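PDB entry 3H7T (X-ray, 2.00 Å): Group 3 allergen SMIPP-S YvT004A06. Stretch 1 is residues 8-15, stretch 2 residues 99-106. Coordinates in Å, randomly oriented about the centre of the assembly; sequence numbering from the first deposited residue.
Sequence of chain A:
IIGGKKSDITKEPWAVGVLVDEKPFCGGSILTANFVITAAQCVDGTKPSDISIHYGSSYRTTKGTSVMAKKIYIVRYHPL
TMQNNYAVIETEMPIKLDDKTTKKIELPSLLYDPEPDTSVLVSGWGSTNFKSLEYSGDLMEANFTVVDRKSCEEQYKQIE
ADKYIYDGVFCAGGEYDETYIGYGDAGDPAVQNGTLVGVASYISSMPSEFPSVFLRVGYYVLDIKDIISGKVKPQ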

ATOM      1  N   ASP A   8      -8.344  12.627   7.042  1.00 25.18           N
ATOM      2  CA  ASP A   8      -7.836  13.886   6.512  1.00 26.17           C
ATOM      3  C   ASP A   8      -6.363  13.681   6.185  1.00 24.50           C
ATOM      4  O   ASP A   8      -5.669  12.933   6.889  1.00 24.63           O
ATOM      5  CB  ASP A   8      -8.000  15.000   7.545  1.00 26.96           C
ATOM      6  CG  ASP A   8      -7.655  16.361   6.986  1.00 33.99           C
ATOM      7  OD1 ASP A   8      -6.499  16.797   7.161  1.00 36.61           O
ATOM      8  OD2 ASP A   8      -8.532  16.988   6.354  1.00 44.67           O
ATOM      9  N   ILE A   9      -5.882  14.330   5.125  1.00 23.60           N
ATOM     10  CA  ILE A   9      -4.489  14.153   4.687  1.00 23.89           C
ATOM     11  C   ILE A   9      -3.481  14.625   5.746  1.00 25.13           C
ATOM     12  O   ILE A   9      -2.334  14.178   5.741  1.00 24.31           O
ATOM     13  CB  ILE A   9      -4.209  14.776   3.277  1.00 23.11           C
ATOM     14  CG1 ILE A   9      -2.898  14.248   2.670  1.00 26.85           C
ATOM     15  CG2 ILE A   9      -4.192  16.309   3.335  1.00 20.99           C
ATOM     16  CD1 ILE A   9      -2.865  12.733   2.375  1.00 26.59           C
ATOM     17  N   THR A  10      -3.920  15.489   6.665  1.00 25.98           N
ATOM     18  CA  THR A  10      -3.060  15.917   7.777  1.00 26.74           C
ATOM     19  C   THR A  10      -2.884  14.802   8.814  1.00 26.95           C
ATOM     20  O   THR A  10      -1.895  14.783   9.546  1.00 27.49           O
ATOM     21  CB  THR A  10      -3.518  17.262   8.442  1.00 26.83           C
ATOM     22  OG1 THR A  10      -4.781  17.100   9.093  1.00 27.07           O
ATOM     23  CG2 THR A  10      -3.620  18.385   7.404  1.00 24.45           C
ATOM     24  N   LYS A  11      -3.818  13.850   8.842  1.00 26.69           N
ATOM     25  CA  LYS A  11      -3.685  12.672   9.711  1.00 26.66           C
ATOM     26  C   LYS A  11      -2.768  11.607   9.117  1.00 26.37           C
ATOM     27  O   LYS A  11      -2.193  10.813   9.850  1.00 27.34           O
ATOM     28  CB  LYS A  11      -5.046  12.060  10.054  1.00 26.21           C
ATOM     29  CG  LYS A  11      -6.127  13.079  10.410  1.00 33.24           C
ATOM     30  CD  LYS A  11      -6.017  13.573  11.846  1.00 40.93           C
ATOM     31  CE  LYS A  11      -6.877  12.742  12.787  1.00 44.67           C
ATOM     32  NZ  LYS A  11      -8.306  12.682  12.340  1.00 42.66           N
ATOM     33  N   GLU A  12      -2.651  11.570   7.791  1.00 25.85           N
ATOM     34  CA  GLU A  12      -1.741  10.632   7.128  1.00 25.44           C
ATOM     35  C   GLU A  12      -1.003  11.322   5.989  1.00 24.51           C
ATOM     36  O   GLU A  12      -1.177  10.943   4.830  1.00 23.35           O
ATOM     37  CB  GLU A  12      -2.483   9.391   6.603  1.00 25.74           C
ATOM     38  CG  GLU A  12      -3.095   8.502   7.662  1.00 22.64           C
ATOM     39  CD  GLU A  12      -4.539   8.850   7.980  1.00 25.45           C
ATOM     40  OE1 GLU A  12      -5.284   9.298   7.072  1.00 28.63           O
ATOM     41  OE2 GLU A  12      -4.941   8.650   9.141  1.00 29.21           O
ATOM     42  N   PRO A  13      -0.160  12.330   6.320  1.00 25.10           N
ATOM     43  CA  PRO A  13       0.488  13.189   5.318  1.00 24.70           C
ATOM     44  C   PRO A  13       1.471  12.462   4.401  1.00 24.91           C
ATOM     45  O   PRO A  13       1.960  13.056   3.431  1.00 25.16           O
ATOM     46  CB  PRO A  13       1.207  14.243   6.171  1.00 24.89           C
ATOM     47  CG  PRO A  13       1.384  13.594   7.512  1.00 25.28           C
ATOM     48  CD  PRO A  13       0.166  12.758   7.695  1.00 24.14           C
ATOM     49  N   TRP A  14       1.738  11.190   4.703  1.00 24.71           N
ATOM     50  CA  TRP A  14       2.593  10.333   3.882  1.00 24.75           C
ATOM     51  C   TRP A  14       1.843   9.692   2.719  1.00 25.04           C
ATOM     52  O   TRP A  14       2.464   9.238   1.754  1.00 25.60           O
ATOM     53  CB  TRP A  14       3.242   9.238   4.743  1.00 24.88           C
ATOM     54  CG  TRP A  14       2.268   8.514   5.641  1.00 23.41           C
ATOM     55  CD1 TRP A  14       1.519   7.406   5.328  1.00 21.59           C
ATOM     56  CD2 TRP A  14       1.947   8.845   6.996  1.00 24.91           C
ATOM     57  NE1 TRP A  14       0.755   7.038   6.405  1.00 23.20           N
ATOM     58  CE2 TRP A  14       0.994   7.904   7.442  1.00 26.01           C
ATOM     59  CE3 TRP A  14       2.372   9.851   7.880  1.00 26.05           C
ATOM     60  CZ2 TRP A  14       0.453   7.934   8.739  1.00 23.90           C
ATOM     61  CZ3 TRP A  14       1.837   9.880   9.165  1.00 27.11           C
ATOM     62  CH2 TRP A  14       0.882   8.921   9.579  1.00 26.04           C
ATOM     63  N   ALA A  15       0.515   9.656   2.817  1.00 25.04           N
ATOM     64  CA  ALA A  15      -0.323   8.989   1.823  1.00 24.65           C
ATOM     65  C   ALA A  15      -0.390   9.756   0.510  1.00 24.85           C
ATOM     66  O   ALA A  15      -0.554  10.981   0.495  1.00 25.28           O
ATOM     67  CB  ALA A  15      -1.726   8.746   2.377  1.00 24.15           C
ATOM     68  N   ASP A  99       5.537  19.304   6.062  1.00 36.71           N
ATOM     69  CA  ASP A  99       5.235  18.922   7.450  1.00 37.97           C
ATOM     70  C   ASP A  99       3.806  19.303   7.890  1.00 38.58           C
ATOM     71  O   ASP A  99       3.576  19.710   9.034  1.00 39.74           O
ATOM     72  CB  ASP A  99       6.288  19.489   8.415  1.00 38.40           C
ATOM     73  N   LYS A 100       2.856  19.180   6.968  1.00 37.46           N
ATOM     74  CA  LYS A 100       1.451  19.423   7.267  1.00 36.81           C
ATOM     75  C   LYS A 100       0.587  18.430   6.498  1.00 35.30           C
ATOM     76  O   LYS A 100      -0.061  17.574   7.095  1.00 34.88           O
ATOM     77  CB  LYS A 100       1.059  20.861   6.923  1.00 37.14           C
ATOM     78  CG  LYS A 100      -0.391  21.215   7.238  1.00 39.75           C
ATOM     79  CD  LYS A 100      -0.699  22.677   6.905  1.00 45.10           C
ATOM     80  CE  LYS A 100      -0.277  23.621   8.029  1.00 49.14           C
ATOM     81  NZ  LYS A 100      -1.159  23.510   9.231  1.00 50.71           N
ATOM     82  N   THR A 101       0.597  18.548   5.173  1.00 34.19           N
ATOM     83  CA  THR A 101      -0.218  17.699   4.311  1.00 33.08           C
ATOM     84  C   THR A 101       0.648  16.732   3.512  1.00 32.20           C
ATOM     85  O   THR A 101       0.139  15.784   2.921  1.00 31.80           O
ATOM     86  CB  THR A 101      -1.069  18.538   3.324  1.00 32.96           C
ATOM     87  OG1 THR A 101      -0.212  19.149   2.349  1.00 31.21           O
ATOM     88  CG2 THR A 101      -1.865  19.617   4.057  1.00 30.08           C
ATOM     89  N   THR A 102       1.955  16.986   3.485  1.00 31.46           N
ATOM     90  CA  THR A 102       2.876  16.175   2.701  1.00 30.83           C
ATOM     91  C   THR A 102       4.170  15.929   3.478  1.00 30.61           C
ATOM     92  O   THR A 102       4.972  16.850   3.668  1.00 30.02           O
ATOM     93  CB  THR A 102       3.176  16.821   1.325  1.00 30.74           C
ATOM     94  OG1 THR A 102       1.957  17.286   0.728  1.00 34.22           O
ATOM     95  CG2 THR A 102       3.821  15.816   0.394  1.00 32.53           C
ATOM     96  N   LYS A 103       4.354  14.686   3.934  1.00 30.28           N
ATOM     97  CA  LYS A 103       5.505  14.299   4.765  1.00 31.01           C
ATOM     98  C   LYS A 103       6.002  12.912   4.393  1.00 30.07           C
ATOM     99  O   LYS A 103       5.221  12.064   3.965  1.00 28.23           O
ATOM    100  CB  LYS A 103       5.139  14.292   6.260  1.00 31.64           C
ATOM    101  CG  LYS A 103       4.620  15.615   6.816  1.00 36.66           C
ATOM    102  CD  LYS A 103       4.158  15.496   8.268  1.00 42.39           C
ATOM    103  CE  LYS A 103       5.317  15.484   9.253  1.00 47.28           C
ATOM    104  NZ  LYS A 103       4.827  15.333  10.652  1.00 51.89           N
ATOM    105  N   LYS A 104       7.297  12.663   4.591  1.00 29.76           N
ATOM    106  CA  LYS A 104       7.820  11.314   4.400  1.00 30.12           C
ATOM    107  C   LYS A 104       7.524  10.427   5.609  1.00 29.42           C
ATOM    108  O   LYS A 104       7.443  10.906   6.743  1.00 29.61           O
ATOM    109  CB  LYS A 104       9.319  11.315   4.043  1.00 31.07           C
ATOM    110  CG  LYS A 104      10.245  11.998   5.031  1.00 36.11           C
ATOM    111  CD  LYS A 104      11.700  11.876   4.574  1.00 43.86           C
ATOM    112  CE  LYS A 104      12.623  12.786   5.357  1.00 46.16           C
ATOM    113  NZ  LYS A 104      12.598  14.181   4.827  1.00 49.93           N
ATOM    114  N   ILE A 105       7.336   9.137   5.346  1.00 28.40           N
ATOM    115  CA  ILE A 105       7.183   8.131   6.394  1.00 27.52           C
ATOM    116  C   ILE A 105       8.473   7.321   6.480  1.00 27.25           C
ATOM    117  O   ILE A 105       9.011   6.907   5.456  1.00 25.87           O
ATOM    118  CB  ILE A 105       5.964   7.179   6.123  1.00 27.30           C
ATOM    119  CG1 ILE A 105       5.711   6.237   7.308  1.00 27.11           C
ATOM    120  CG2 ILE A 105       6.159   6.364   4.843  1.00 19.80           C
ATOM    121  CD1 ILE A 105       4.831   6.816   8.400  1.00 28.11           C
ATOM    122  N   GLU A 106       8.958   7.095   7.699  1.00 28.72           N
ATOM    123  CA  GLU A 106      10.208   6.353   7.914  1.00 29.99           C
ATOM    124  C   GLU A 106      10.043   4.855   7.672  1.00 28.96           C
ATOM    125  O   GLU A 106       8.973   4.291   7.898  1.00 28.72           O
ATOM    126  CB  GLU A 106      10.762   6.599   9.326  1.00 30.92           C
ATOM    127  CG  GLU A 106      11.200   8.040   9.607  1.00 38.60           C
ATOM    128  CD  GLU A 106      12.254   8.553   8.634  1.00 48.39           C
ATOM    129  OE1 GLU A 106      13.283   7.869   8.446  1.00 52.68           O
ATOM    130  OE2 GLU A 106      12.051   9.649   8.064  1.00 55.19           O
TER
HETATM  131  O   HOH W   1       0.034  16.618   9.413  1.00 32.06           O
HETATM  132  O   HOH W   2       0.454  13.792   0.516  1.00 22.94           O

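Residues 8-15 and 99-106 of the group 3 allergen SMIPP-S YvT004A06, at least 87 positions apart in sequence wherever they touch, bury 438 Å² between them, both sides summed. The residues in contact belong to no regular helix or strand, and the closest CA atoms across the stretches are those of Pro13 and Thr102, 4.6 Å apart.

One direct hydrogen bond joins the stretches: Lys103 N donates to Pro13 O at 2.9 Å, with a nearly straight N-H...O angle of 162°. Pro13 sits within a type I turn from Glu12 to Ala15, closed by Ala15 N to Glu12 O (2.9 Å), and its own carbonyl is left to face the second stretch.

Weaker CA-H...O contacts flank this bond. Thr102 CA approaches the same Pro13 O at 3.3 Å, so that one oxygen receives both an N-H and a CA-H from consecutive residues. In the reverse sense, Trp14 CA lies 3.1 Å from Lys103 O, Pro13 CA 3.5 Å from Thr101 O, and Thr10 CA 3.5 Å from Lys100 O. Pro13 O and Thr101 O, both acceptors, stand 3.3 Å apart without bonding.

Water extends the polar contact. Water 1 donates to Thr10 O (2.7 Å) and to Lys100 O (2.5 Å), bridging two carbonyls that cannot bond each other directly. Water 2 lies within donating distance of Ala15 O (3.0 Å) and Thr101 O (3.1 Å), but has more acceptors in reach than protons.

Side-chain packing adds to these contacts. Ile105 points its CA-to-CB bond toward the first stretch; its CD1 lies over one face of the Trp14 six-membered ring, 4.0 Å from the centroid and 19° off the normal, a CH-pi contact, while Ile105 CB meets Trp14 CB at 3.7 Å. The aliphatic part of Lys103 runs beside the CB-CG edge of the proline ring, with Lys103 CD 3.4 Å from Pro13 CG, yet the end of the lysine leads away, leaving its charge outside the contact. Ile9, also directed toward its partner, sets CG2 3.8 Å from Thr101 CB, and its CG1 also lies against the carbonyl oxygen Thr101 O at 3.4 Å. Thr10 CG2 touches Thr101 CG2 at 4.0 Å.

Within the first stretch, Asp8 gathers several hydrogen bonds. Asp8 OD1 accepts from Thr10 N (2.9 Å) and Thr10 OG1 (2.6 Å), and Asp8 O accepts from Lys11 N (2.8 Å). The Thr10 hydroxyl is thus engaged within its own stretch, while its methyl meets Thr101.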